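Local atomic coordinates of uncharacterized protein (Ruminococcus gnavus, PDB entry 4QAN), a protein that is of unknown function but has a cystatin-like fold, is a divergent member of the NTF2-like superfamily and probably binds metal ions. Residues Val8-Glu13 / Thr246-Asp251. Numbering follows the deposited sequence.
Sequences VLNVTE and TESSQD
Two irregular loops of this cystatin-like, NTF2-like protein meet at the surface: residues 8-13, which follow helix 2-6, and residues 246-251, which lie in the loop between helix 237-242 and helix 254-275. Their touching parts run in similar directions, 26° apart, yet no regular strand pairing joins them; two direct hydrogen bonds do. At one, the carboxamide of Asn-10 reaches across, CG anti to the backbone N (chi1 -177°), and ND2 donates to Ser-249 O at 3.2 Å. The bond is nearly straight, 170° at the hydrogen, and lies on a carbonyl lone pair and in the amide plane, so donor and acceptor are both well aligned. The same ND2 donates to a water at 2.9 Å, which in turn donates a hydrogen bond to Glu-247 O, whereas Ser-248 OG lies close to ND2 at too poor an angle to bond. An alanine in place of Asn-10 would remove the amide and would probably loosen this end, since both the direct bond and the water bridge start from ND2. Val-11 centres an inverse gamma turn, beyond which Thr-12 sets CB against the backbone of Asp-251, 3.6 Å from its C; Thr-12 OG1 is hydrogen-bonded to Thr-252 OG1 and Leu-15 N. The carboxylates of Glu-13 and Asp-251 come close as like charges, which may raise their proton affinity slightly, though Asp-251 OD1 has Ser-14 OG as partner. Within 246-251, Ser-249 OG, also hydrogen-bonded to Gln-212 NE2, donates to Asp-251 O at 2.7 Å. The second bond joins backbones: Glu-13 N donates to Gln-250 O at 3.1 Å, on a lone pair in the carbonyl plane.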
ATOM      1  N   VAL A   8       8.505  -0.831  16.282  1.00 54.56           N
ATOM      2  CA  VAL A   8       7.531   0.199  15.942  1.00 49.07           C
ATOM      3  C   VAL A   8       6.234  -0.427  15.426  1.00 42.82           C
ATOM      4  O   VAL A   8       5.412   0.251  14.825  1.00 40.00           O
ATOM      5  CB  VAL A   8       8.112   1.221  14.937  1.00 50.63           C
ATOM      6  CG1 VAL A   8       9.360   1.867  15.520  1.00 55.30           C
ATOM      7  CG2 VAL A   8       8.433   0.590  13.589  1.00 44.89           C
ATOM      8  N   LEU A   9       6.054  -1.718  15.706  1.00 41.06           N
ATOM      9  CA  LEU A   9       4.882  -2.467  15.290  1.00 41.28           C
ATOM     10  C   LEU A   9       3.839  -2.610  16.390  1.00 39.72           C
ATOM     11  O   LEU A   9       4.150  -2.944  17.531  1.00 39.88           O
ATOM     12  CB  LEU A   9       5.279  -3.873  14.824  1.00 43.29           C
ATOM     13  CG  LEU A   9       6.121  -3.978  13.552  1.00 46.10           C
ATOM     14  CD1 LEU A   9       6.126  -5.422  13.063  1.00 48.37           C
ATOM     15  CD2 LEU A   9       5.605  -3.045  12.455  1.00 47.66           C
ATOM     16  N   ASN A  10       2.587  -2.378  16.008  1.00 39.06           N
ATOM     17  CA  ASN A  10       1.447  -2.627  16.858  1.00 37.20           C
ATOM     18  C   ASN A  10       1.004  -4.043  16.556  1.00 37.30           C
ATOM     19  O   ASN A  10       0.359  -4.301  15.533  1.00 36.61           O
ATOM     20  CB  ASN A  10       0.340  -1.621  16.538  1.00 38.83           C
ATOM     21  CG  ASN A  10      -0.870  -1.764  17.436  1.00 42.34           C
ATOM     22  OD1 ASN A  10      -0.977  -2.706  18.211  1.00 40.56           O
ATOM     23  ND2 ASN A  10      -1.808  -0.823  17.317  1.00 45.68           N
ATOM     24  N   VAL A  11       1.391  -4.969  17.423  1.00 36.98           N
ATOM     25  CA  VAL A  11       0.948  -6.347  17.294  1.00 38.15           C
ATOM     26  C   VAL A  11      -0.469  -6.360  17.859  1.00 40.58           C
ATOM     27  O   VAL A  11      -0.676  -6.557  19.051  1.00 39.73           O
ATOM     28  CB  VAL A  11       1.864  -7.345  18.038  1.00 39.56           C
ATOM     29  CG1 VAL A  11       1.484  -8.783  17.680  1.00 38.56           C
ATOM     30  CG2 VAL A  11       3.326  -7.097  17.690  1.00 39.68           C
ATOM     31  N   THR A  12      -1.440  -6.105  16.989  1.00 42.26           N
ATOM     32  CA  THR A  12      -2.835  -5.958  17.399  1.00 41.00           C
ATOM     33  C   THR A  12      -3.359  -7.289  17.929  1.00 43.48           C
ATOM     34  O   THR A  12      -2.724  -8.322  17.724  1.00 47.90           O
ATOM     35  CB  THR A  12      -3.718  -5.524  16.216  1.00 37.99           C
ATOM     36  OG1 THR A  12      -3.757  -6.565  15.238  1.00 36.65           O
ATOM     37  CG2 THR A  12      -3.197  -4.262  15.566  1.00 38.16           C
ATOM     38  N   GLU A  13      -4.520  -7.264  18.587  1.00 46.26           N
ATOM     39  CA  GLU A  13      -5.162  -8.486  19.091  1.00 51.25           C
ATOM     40  C   GLU A  13      -5.327  -9.532  17.990  1.00 49.74           C
ATOM     41  O   GLU A  13      -5.069 -10.711  18.210  1.00 50.85           O
ATOM     42  CB  GLU A  13      -6.534  -8.176  19.714  1.00 58.28           C
ATOM     43  CG  GLU A  13      -6.470  -7.607  21.124  1.00 68.54           C
ATOM     44  CD  GLU A  13      -7.801  -7.037  21.608  1.00 81.33           C
ATOM     45  OE1 GLU A  13      -8.869  -7.410  21.063  1.00 74.79           O
ATOM     46  OE2 GLU A  13      -7.779  -6.207  22.548  1.00 89.13           O
ATOM     47  N   THR A 246      -1.053   8.479  13.831  1.00 40.97           N
ATOM     48  CA  THR A 246      -1.626   9.328  14.877  1.00 45.09           C
ATOM     49  C   THR A 246      -2.425   8.580  15.924  1.00 42.54           C
ATOM     50  O   THR A 246      -2.666   9.122  16.991  1.00 45.07           O
ATOM     51  CB  THR A 246      -2.572  10.374  14.295  1.00 48.88           C
ATOM     52  OG1 THR A 246      -3.585   9.707  13.534  1.00 43.98           O
ATOM     53  CG2 THR A 246      -1.789  11.390  13.434  1.00 57.15           C
ATOM     54  N   GLU A 247      -2.856   7.358  15.636  1.00 42.77           N
ATOM     55  CA  GLU A 247      -3.551   6.570  16.649  1.00 45.50           C
ATOM     56  C   GLU A 247      -3.050   5.150  16.705  1.00 42.14           C
ATOM     57  O   GLU A 247      -2.587   4.605  15.709  1.00 42.42           O
ATOM     58  CB  GLU A 247      -5.055   6.544  16.382  1.00 51.80           C
ATOM     59  CG  GLU A 247      -5.736   7.904  16.389  1.00 65.35           C
ATOM     60  CD  GLU A 247      -5.761   8.570  17.759  1.00 74.07           C
ATOM     61  OE1 GLU A 247      -5.435   7.903  18.770  1.00 80.30           O
ATOM     62  OE2 GLU A 247      -6.113   9.773  17.822  1.00 74.43           O
ATOM     63  N   SER A 248      -3.138   4.573  17.897  1.00 44.21           N
ATOM     64  CA  SER A 248      -3.023   3.145  18.104  1.00 46.00           C
ATOM     65  C   SER A 248      -4.440   2.569  18.192  1.00 49.26           C
ATOM     66  O   SER A 248      -5.433   3.311  18.160  1.00 48.54           O
ATOM     67  CB  SER A 248      -2.254   2.861  19.387  1.00 48.60           C
ATOM     68  OG  SER A 248      -1.992   1.479  19.530  1.00 62.25           O
ATOM     69  N   SER A 249      -4.532   1.252  18.295  1.00 42.89           N
ATOM     70  CA  SER A 249      -5.813   0.579  18.488  1.00 42.05           C
ATOM     71  C   SER A 249      -5.556  -0.767  19.114  1.00 41.41           C
ATOM     72  O   SER A 249      -4.473  -1.347  18.973  1.00 41.92           O
ATOM     73  CB  SER A 249      -6.579   0.407  17.163  1.00 41.78           C
ATOM     74  OG  SER A 249      -5.789  -0.251  16.183  1.00 42.10           O
ATOM     75  N   GLN A 250      -6.544  -1.267  19.820  1.00 40.88           N
ATOM     76  CA  GLN A 250      -6.399  -2.564  20.462  1.00 44.99           C
ATOM     77  C   GLN A 250      -6.335  -3.620  19.365  1.00 42.21           C
ATOM     78  O   GLN A 250      -5.390  -4.387  19.294  1.00 42.63           O
ATOM     79  CB  GLN A 250      -7.558  -2.827  21.424  1.00 48.48           C
ATOM     80  CG  GLN A 250      -7.692  -1.800  22.540  1.00 52.28           C
ATOM     81  CD  GLN A 250      -6.380  -1.536  23.283  1.00 55.81           C
ATOM     82  OE1 GLN A 250      -5.778  -2.452  23.859  1.00 53.11           O
ATOM     83  NE2 GLN A 250      -5.938  -0.277  23.283  1.00 53.57           N
ATOM     84  N   ASP A 251      -7.320  -3.603  18.475  1.00 41.96           N
ATOM     85  CA  ASP A 251      -7.410  -4.581  17.406  1.00 39.54           C
ATOM     86  C   ASP A 251      -7.005  -3.977  16.066  1.00 40.55           C
ATOM     87  O   ASP A 251      -6.761  -2.760  15.951  1.00 40.66           O
ATOM     88  CB  ASP A 251      -8.836  -5.131  17.354  1.00 40.74           C
ATOM     89  CG  ASP A 251      -8.917  -6.494  16.703  1.00 41.64           C
ATOM     90  OD1 ASP A 251      -7.886  -7.021  16.229  1.00 41.77           O
ATOM     91  OD2 ASP A 251     -10.025  -7.035  16.656  1.00 42.11           O
TER
HETATM   92  O   HOH W   1      -1.464   1.583  15.674  1.00 41.24           O